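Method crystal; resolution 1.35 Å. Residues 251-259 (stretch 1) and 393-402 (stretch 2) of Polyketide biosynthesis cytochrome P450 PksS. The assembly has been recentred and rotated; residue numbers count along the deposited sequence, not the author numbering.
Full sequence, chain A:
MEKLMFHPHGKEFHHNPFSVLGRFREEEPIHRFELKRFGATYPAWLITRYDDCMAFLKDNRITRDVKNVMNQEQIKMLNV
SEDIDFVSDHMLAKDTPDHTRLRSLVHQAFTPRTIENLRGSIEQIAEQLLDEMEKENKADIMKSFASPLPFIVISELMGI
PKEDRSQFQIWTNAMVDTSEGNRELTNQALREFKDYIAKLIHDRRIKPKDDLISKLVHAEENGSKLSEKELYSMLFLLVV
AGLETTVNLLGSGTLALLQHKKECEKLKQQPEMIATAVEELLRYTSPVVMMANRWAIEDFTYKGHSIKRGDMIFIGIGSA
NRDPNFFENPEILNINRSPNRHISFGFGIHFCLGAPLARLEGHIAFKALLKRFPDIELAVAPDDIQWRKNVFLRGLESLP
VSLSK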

ATOM      1  N   GLY A 251       0.665  -3.804  10.526  1.00  8.65           N
ATOM      2  CA  GLY A 251       0.095  -3.240  11.724  1.00  8.20           C
ATOM      3  C   GLY A 251      -1.376  -3.527  11.875  1.00  9.00           C
ATOM      4  O   GLY A 251      -1.877  -3.997  12.912  1.00 10.34           O
ATOM      5  N   SER A 252      -2.128  -3.158  10.826  1.00  9.47           N
ATOM      6  CA  SER A 252      -3.536  -3.359  10.864  1.00  9.01           C
ATOM      7  C   SER A 252      -3.906  -4.807  10.849  1.00 11.80           C
ATOM      8  O   SER A 252      -4.899  -5.181  11.440  1.00 11.80           O
ATOM      9  CB  SER A 252      -4.190  -2.648   9.686  1.00 11.86           C
ATOM     10  OG  SER A 252      -3.975  -1.258   9.765  1.00 13.00           O
ATOM     11  N   GLY A 253      -3.141  -5.634  10.178  1.00 11.18           N
ATOM     12  CA  GLY A 253      -3.409  -7.093  10.244  1.00 11.20           C
ATOM     13  C   GLY A 253      -3.187  -7.621  11.631  1.00 12.29           C
ATOM     14  O   GLY A 253      -4.002  -8.445  12.072  1.00 12.59           O
ATOM     15  N   THR A 254      -2.128  -7.149  12.311  1.00 10.17           N
ATOM     16  CA  THR A 254      -1.907  -7.599  13.691  1.00  9.98           C
ATOM     17  C   THR A 254      -3.105  -7.169  14.514  1.00 10.68           C
ATOM     18  O   THR A 254      -3.674  -7.947  15.337  1.00 12.04           O
ATOM     19  CB  THR A 254      -0.613  -7.039  14.245  1.00 10.83           C
ATOM     20  OG1 THR A 254       0.466  -7.610  13.531  1.00 12.56           O
ATOM     21  CG2 THR A 254      -0.408  -7.417  15.707  1.00 13.33           C
ATOM     22  N   LEU A 255      -3.514  -5.914  14.407  1.00 10.45           N
ATOM     23  CA  LEU A 255      -4.661  -5.416  15.159  1.00 10.30           C
ATOM     24  C   LEU A 255      -5.894  -6.322  14.905  1.00 11.17           C
ATOM     25  O   LEU A 255      -6.604  -6.724  15.844  1.00 12.79           O
ATOM     26  CB  LEU A 255      -4.966  -3.946  14.856  1.00 11.28           C
ATOM     27  CG  LEU A 255      -6.271  -3.413  15.451  1.00 11.46           C
ATOM     28  CD1 LEU A 255      -6.248  -3.477  16.982  1.00 11.99           C
ATOM     29  CD2 LEU A 255      -6.529  -1.977  14.993  1.00 13.16           C
ATOM     30  N   ALA A 256      -6.176  -6.611  13.635  1.00 10.88           N
ATOM     31  CA  ALA A 256      -7.370  -7.405  13.313  1.00 12.28           C
ATOM     32  C   ALA A 256      -7.239  -8.787  13.958  1.00 12.49           C
ATOM     33  O   ALA A 256      -8.274  -9.278  14.494  1.00 14.06           O
ATOM     34  CB  ALA A 256      -7.561  -7.502  11.815  1.00 13.19           C
ATOM     35  N   LEU A 257      -6.118  -9.445  13.908  1.00 12.52           N
ATOM     36  CA  LEU A 257      -5.942 -10.713  14.604  1.00 11.40           C
ATOM     37  C   LEU A 257      -6.143 -10.568  16.092  1.00 15.12           C
ATOM     38  O   LEU A 257      -6.873 -11.425  16.635  1.00 16.61           O
ATOM     39  CB  LEU A 257      -4.589 -11.294  14.316  1.00 12.75           C
ATOM     40  CG  LEU A 257      -4.308 -11.764  12.892  1.00 13.19           C
ATOM     41  CD1 LEU A 257      -2.828 -12.016  12.654  1.00 13.98           C
ATOM     42  CD2 LEU A 257      -5.148 -12.989  12.523  1.00 14.32           C
ATOM     43  N   LEU A 258      -5.682  -9.510  16.728  1.00 12.58           N
ATOM     44  CA  LEU A 258      -5.843  -9.304  18.171  1.00 14.01           C
ATOM     45  C   LEU A 258      -7.287  -8.989  18.522  1.00 15.79           C
ATOM     46  O   LEU A 258      -7.629  -9.198  19.716  1.00 19.06           O
ATOM     47  CB  LEU A 258      -4.840  -8.283  18.689  1.00 14.94           C
ATOM     48  CG  LEU A 258      -3.377  -8.656  18.489  1.00 15.02           C
ATOM     49  CD1 LEU A 258      -2.518  -7.507  18.975  1.00 17.00           C
ATOM     50  CD2 LEU A 258      -3.046  -9.965  19.176  1.00 17.84           C
ATOM     51  N   GLN A 259      -8.103  -8.485  17.606  1.00 14.15           N
ATOM     52  CA  GLN A 259      -9.506  -8.206  17.849  1.00 15.15           C
ATOM     53  C   GLN A 259     -10.399  -9.367  17.566  1.00 16.69           C
ATOM     54  O   GLN A 259     -11.587  -9.285  17.919  1.00 19.07           O
ATOM     55  CB  GLN A 259      -9.965  -7.053  16.996  1.00 18.81           C
ATOM     56  CG  GLN A 259      -9.377  -5.689  17.247  1.00 19.29           C
ATOM     57  CD  GLN A 259      -9.679  -4.726  16.006  1.00 19.06           C
ATOM     58  OE1 GLN A 259      -9.786  -5.148  14.776  1.00 24.87           O
ATOM     59  NE2 GLN A 259      -9.720  -3.562  16.296  1.00 20.80           N
ATOM     60  N   LEU A 393      -4.568   5.940   2.847  1.00 11.11           N
ATOM     61  CA  LEU A 393      -3.830   4.865   3.529  1.00 11.53           C
ATOM     62  C   LEU A 393      -4.254   4.716   4.966  1.00 13.02           C
ATOM     63  O   LEU A 393      -3.883   5.661   5.802  1.00 16.83           O
ATOM     64  CB  LEU A 393      -2.370   5.160   3.452  1.00 13.55           C
ATOM     65  CG  LEU A 393      -1.767   5.579   2.108  1.00 14.78           C
ATOM     66  CD1 LEU A 393      -0.248   5.893   2.193  1.00 18.18           C
ATOM     67  CD2 LEU A 393      -2.131   4.542   1.062  1.00 14.37           C
ATOM     68  N   ARG A 394      -4.843   3.633   5.356  1.00 10.46           N
ATOM     69  CA  ARG A 394      -5.408   3.419   6.675  1.00  9.90           C
ATOM     70  C   ARG A 394      -4.377   2.747   7.526  1.00 10.49           C
ATOM     71  O   ARG A 394      -4.143   1.554   7.398  1.00 11.77           O
ATOM     72  CB  ARG A 394      -6.697   2.679   6.570  1.00 10.55           C
ATOM     73  CG  ARG A 394      -7.475   2.473   7.846  1.00 11.52           C
ATOM     74  CD  ARG A 394      -7.692   3.752   8.558  1.00 11.42           C
ATOM     75  NE  ARG A 394      -8.570   3.578   9.681  1.00 11.85           N
ATOM     76  CZ  ARG A 394      -8.996   4.609  10.448  1.00 12.07           C
ATOM     77  NH1 ARG A 394      -8.625   5.841  10.145  1.00 13.19           N
ATOM     78  NH2 ARG A 394      -9.827   4.342  11.438  1.00 13.47           N
ATOM     79  N   GLY A 395      -3.748   3.496   8.411  1.00 10.47           N
ATOM     80  CA  GLY A 395      -2.600   3.008   9.173  1.00 10.10           C
ATOM     81  C   GLY A 395      -2.556   3.517  10.605  1.00 10.24           C
ATOM     82  O   GLY A 395      -2.927   4.646  10.872  1.00 10.95           O
ATOM     83  N   LEU A 396      -2.025   2.676  11.464  1.00 10.86           N
ATOM     84  CA  LEU A 396      -1.917   3.004  12.901  1.00 10.60           C
ATOM     85  C   LEU A 396      -0.766   3.883  13.181  1.00 10.85           C
ATOM     86  O   LEU A 396       0.288   3.753  12.625  1.00 11.90           O
ATOM     87  CB  LEU A 396      -1.779   1.687  13.663  1.00 10.51           C
ATOM     88  CG  LEU A 396      -2.988   0.833  13.705  1.00 10.64           C
ATOM     89  CD1 LEU A 396      -2.664  -0.640  13.949  1.00 12.00           C
ATOM     90  CD2 LEU A 396      -4.080   1.324  14.626  1.00 12.18           C
ATOM     91  N   GLU A 397      -0.960   4.768  14.162  1.00 12.50           N
ATOM     92  CA  GLU A 397       0.182   5.494  14.708  1.00 14.34           C
ATOM     93  C   GLU A 397       1.005   4.668  15.693  1.00 13.10           C
ATOM     94  O   GLU A 397       2.203   4.763  15.688  1.00 15.50           O
ATOM     95  CB  GLU A 397      -0.416   6.743  15.423  1.00 20.19           C
ATOM     96  CG  GLU A 397       0.449   7.805  16.042  1.00 28.29           C
ATOM     97  CD  GLU A 397      -0.488   8.920  16.608  1.00 35.72           C
ATOM     98  OE1 GLU A 397      -0.787   8.975  17.836  1.00 42.05           O
ATOM     99  OE2 GLU A 397      -1.046   9.714  15.796  1.00 44.21           O
ATOM    100  N   SER A 398       0.297   3.875  16.466  1.00 12.80           N
ATOM    101  CA  SER A 398       0.913   2.982  17.464  1.00 13.61           C
ATOM    102  C   SER A 398      -0.026   1.874  17.716  1.00 12.10           C
ATOM    103  O   SER A 398      -1.232   1.886  17.435  1.00 12.59           O
ATOM    104  CB  SER A 398       1.212   3.765  18.764  1.00 15.78           C
ATOM    105  OG  SER A 398       0.036   4.248  19.275  1.00 21.76           O
ATOM    106  N   LEU A 399       0.513   0.794  18.298  1.00 11.36           N
ATOM    107  CA  LEU A 399      -0.233  -0.421  18.567  1.00 12.80           C
ATOM    108  C   LEU A 399       0.321  -1.108  19.837  1.00 12.87           C
ATOM    109  O   LEU A 399       1.119  -2.031  19.735  1.00 12.48           O
ATOM    110  CB  LEU A 399      -0.266  -1.404  17.410  1.00 14.58           C
ATOM    111  CG  LEU A 399      -1.086  -2.681  17.573  1.00 15.57           C
ATOM    112  CD1 LEU A 399      -2.459  -2.404  17.982  1.00 17.44           C
ATOM    113  CD2 LEU A 399      -1.122  -3.516  16.280  1.00 16.02           C
ATOM    114  N   PRO A 400      -0.128  -0.570  21.024  1.00 12.90           N
ATOM    115  CA  PRO A 400       0.362  -1.190  22.259  1.00 13.45           C
ATOM    116  C   PRO A 400      -0.145  -2.559  22.499  1.00 12.36           C
ATOM    117  O   PRO A 400      -1.346  -2.755  22.420  1.00 13.21           O
ATOM    118  CB  PRO A 400      -0.109  -0.176  23.319  1.00 16.14           C
ATOM    119  CG  PRO A 400      -0.614   1.047  22.662  1.00 17.33           C
ATOM    120  CD  PRO A 400      -0.968   0.596  21.262  1.00 14.56           C
ATOM    121  N   VAL A 401       0.699  -3.537  22.844  1.00 12.17           N
ATOM    122  CA  VAL A 401       0.344  -4.858  23.144  1.00 12.64           C
ATOM    123  C   VAL A 401       1.095  -5.314  24.416  1.00 14.34           C
ATOM    124  O   VAL A 401       2.109  -4.787  24.778  1.00 14.16           O
ATOM    125  CB  VAL A 401       0.692  -5.874  21.985  1.00 12.71           C
ATOM    126  CG1 VAL A 401      -0.062  -5.462  20.703  1.00 13.37           C
ATOM    127  CG2 VAL A 401       2.121  -5.957  21.673  1.00 13.06           C
ATOM    128  N   SER A 402       0.461  -6.341  25.015  1.00 13.90           N
ATOM    129  CA  SER A 402       1.149  -7.141  26.072  1.00 15.09           C
ATOM    130  C   SER A 402       1.672  -8.343  25.385  1.00 16.12           C
ATOM    131  O   SER A 402       0.968  -8.987  24.589  1.00 16.02           O
ATOM    132  CB  SER A 402       0.099  -7.485  27.108  1.00 17.25           C
ATOM    133  OG  SER A 402       0.677  -8.437  27.983  1.00 24.27           O
TER
HETATM  134  O   HOH W   1      -1.468   0.072  10.472  1.00 12.42           O
HETATM  135  O   HOH W   2      -5.730  -0.671   7.663  1.00 14.48           O

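A helix can pack against another segment of its chain without a single direct hydrogen bond between them, provided that apolar side chains fill the interface and water serves the polar groups at its margin. PksS offers a compact example. At the centre, Leu399 directs its CA-to-CB bond toward the helix, and CD1 of Leu399 lies 4.1 Å from CD1 of Leu255. The other branch of Leu255 meets Leu396, with CD2 of Leu255 standing 4.1 Å from CD2 of Leu396, so one helical residue spans both partners. One turn back, the carbonyl O of Gly251 accepts the helical hydrogen bond from Leu255 N (2.9 Å); the same Gly251 O lies 3.5 Å from Leu399 CD2 and 3.6 Å from Leu396 CD1, contacts of packing alone. Further along the helix, Leu258 CD1 reaches Val401 CG1 at 3.6 Å, extending the apolar seam to the strand.

The polar edge lies at Ser252. Ser252 OG is 3.7 Å from Arg394 O, too far for a direct hydrogen bond, and water closes the gap: the O of water 2 donates to Arg394 O (2.7 Å) and accepts from Ser252 OG (2.8 Å). The O of water 1 donates to Ser252 OG (2.9 Å) and accepts from Leu396 N (2.8 Å). A single hydroxyl thus links two backbone groups of the facing segment through solvent.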